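Local atomic coordinates of exopolygalacturonase (Yersinia enterocolitica, PDB entry 2UVF), a protein that hydrolyses the pectin backbone polygalacturonan from its chain end, as an exo-acting glycoside hydrolase of family 28, probably releasing digalacturonic acid. Residues K109-Q113 against E454-M458. Residues are numbered along the deposited sequence; the frame is centred on the assembly and turned at random.
Sequences KIVMQ and ENNVM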
loop_
_atom_site.group_PDB
_atom_site.type_symbol
_atom_site.label_atom_id
_atom_site.label_comp_id
_atom_site.label_asym_id
_atom_site.label_seq_id
_atom_site.Cartn_x
_atom_site.Cartn_y
_atom_site.Cartn_z
ATOM N N LYS A 109 1.602 -10.615 -19.086
ATOM C CA LYS A 109 2.076 -11.611 -18.125
ATOM C C LYS A 109 3.208 -11.046 -17.270
ATOM O O LYS A 109 4.298 -10.769 -17.755
ATOM C CB LYS A 109 2.518 -12.907 -18.826
ATOM C CG LYS A 109 1.449 -13.559 -19.736
ATOM C CD LYS A 109 2.155 -14.369 -20.852
ATOM C CE LYS A 109 1.200 -14.825 -21.966
ATOM N NZ LYS A 109 0.906 -13.737 -22.953
ATOM N N ILE A 110 2.940 -10.898 -15.979
ATOM C CA ILE A 110 3.921 -10.371 -15.041
ATOM C C ILE A 110 4.982 -11.423 -14.702
ATOM O O ILE A 110 4.771 -12.613 -14.894
ATOM C CB ILE A 110 3.232 -9.789 -13.772
ATOM C CG1 ILE A 110 2.565 -10.886 -12.936
ATOM C CG2 ILE A 110 2.209 -8.709 -14.166
ATOM C CD1 ILE A 110 2.245 -10.480 -11.500
ATOM N N VAL A 111 6.126 -10.966 -14.208
ATOM C CA VAL A 111 7.179 -11.854 -13.744
ATOM C C VAL A 111 7.383 -11.688 -12.236
ATOM O O VAL A 111 7.088 -10.630 -11.672
ATOM C CB VAL A 111 8.497 -11.633 -14.547
ATOM C CG1 VAL A 111 8.304 -12.046 -16.035
ATOM C CG2 VAL A 111 9.006 -10.165 -14.430
ATOM N N MET A 112 7.849 -12.743 -11.572
ATOM C CA MET A 112 8.192 -12.662 -10.141
ATOM C C MET A 112 9.564 -12.009 -9.925
ATOM O O MET A 112 10.468 -12.161 -10.749
ATOM C CB MET A 112 8.103 -14.031 -9.461
ATOM C CG MET A 112 6.710 -14.691 -9.527
ATOM S SD MET A 112 5.399 -13.890 -8.523
ATOM C CE MET A 112 4.604 -12.861 -9.738
ATOM N N GLN A 113 9.689 -11.264 -8.820
ATOM C CA GLN A 113 10.894 -10.485 -8.479
ATOM C C GLN A 113 11.307 -10.769 -7.027
ATOM O O GLN A 113 12.099 -10.041 -6.442
ATOM C CB GLN A 113 10.627 -8.995 -8.643
ATOM C CG GLN A 113 10.358 -8.538 -10.069
ATOM C CD GLN A 113 9.934 -7.091 -10.144
ATOM O OE1 GLN A 113 8.815 -6.773 -10.550
ATOM N NE2 GLN A 113 10.829 -6.200 -9.756
ATOM N N GLU A 454 5.248 -2.103 -10.598
ATOM C CA GLU A 454 5.445 -3.066 -11.692
ATOM C C GLU A 454 5.066 -4.464 -11.286
ATOM O O GLU A 454 5.229 -4.849 -10.144
ATOM C CB GLU A 454 6.901 -3.058 -12.188
ATOM C CG GLU A 454 7.953 -3.239 -11.082
ATOM C CD GLU A 454 9.356 -3.342 -11.626
ATOM O OE1 GLU A 454 9.510 -3.264 -12.866
ATOM O OE2 GLU A 454 10.304 -3.494 -10.818
ATOM N N ASN A 455 4.588 -5.227 -12.256
ATOM C CA ASN A 455 4.409 -6.674 -12.116
ATOM C C ASN A 455 3.368 -6.976 -11.042
ATOM O O ASN A 455 3.583 -7.811 -10.154
ATOM C CB ASN A 455 5.756 -7.403 -11.884
ATOM C CG ASN A 455 6.669 -7.398 -13.127
ATOM O OD1 ASN A 455 7.768 -6.814 -13.130
ATOM N ND2 ASN A 455 6.231 -8.067 -14.171
ATOM N N ASN A 456 2.233 -6.278 -11.170
ATOM C CA ASN A 456 1.113 -6.352 -10.267
ATOM C C ASN A 456 -0.101 -6.770 -11.090
ATOM O O ASN A 456 -0.172 -6.541 -12.302
ATOM C CB ASN A 456 0.807 -4.983 -9.585
ATOM C CG ASN A 456 1.941 -4.463 -8.702
ATOM O OD1 ASN A 456 2.185 -4.965 -7.608
ATOM N ND2 ASN A 456 2.610 -3.426 -9.162
ATOM N N VAL A 457 -1.070 -7.361 -10.412
ATOM C CA VAL A 457 -2.350 -7.707 -11.025
ATOM C C VAL A 457 -3.484 -7.012 -10.247
ATOM O O VAL A 457 -3.469 -6.994 -9.017
ATOM C CB VAL A 457 -2.523 -9.268 -11.089
ATOM C CG1 VAL A 457 -3.950 -9.668 -11.032
ATOM C CG2 VAL A 457 -1.878 -9.798 -12.356
ATOM N N MET A 458 -4.437 -6.420 -10.973
ATOM C CA MET A 458 -5.594 -5.768 -10.353
ATOM C C MET A 458 -6.887 -6.381 -10.884
ATOM O O MET A 458 -7.087 -6.454 -12.098
ATOM C CB MET A 458 -5.608 -4.269 -10.656
ATOM C CG MET A 458 -4.467 -3.478 -10.090
ATOM S SD MET A 458 -2.896 -3.758 -10.935
ATOM C CE MET A 458 -1.989 -2.425 -10.182
#
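A loop of the N-terminal fibronectin type III-like domain, residues 109-113, meets a corner of the pectin-degrading beta-helix, residues 454-458. Asn455 sits at the turn of the corner. Its backbone is in the left-handed helical region (phi 64°, psi 49°), which breaks the extended path between Glu454 and Asn456. Its side chain, with chi1 m, reaches into the loop beside Ile110, Val111 and Gln113. The amide end of Asn455 lies close against Ile110.

Ile110 points toward the corner with chi1 p and chi2 t. This places its CD1 3.3 Å from Asn455 O and 4.3 Å from Val457 CG2. Its other branch, CG2, is 3.7 Å from Asn456 O. Both branches thus approach backbone oxygens, those of Asn455 and Asn456.

Gln113 and Glu454 make a polar link between the two domains. Gln113 has chi1 m and an extended chi2. Glu454 has chi1 p and an extended chi2, which carries its carboxylate to the loop. Gln113 NE2 donates to Glu454 OE2 at 3.0 Å. The same carboxylate accepts a hydrogen bond from Trp425 and forms a salt bridge with Arg483.

The CA-to-CB bond of Met112 points away, but the end of its side chain comes back nearer; it touches Lys92 and Asn428. Helix 92-100 packs on both segments, through Ile95 on Ile110 and through Phe98 and Tyr99 on Val457. On the beta-helix side, the corner lies between the neighbouring parallel strands 421-427 and 476-490.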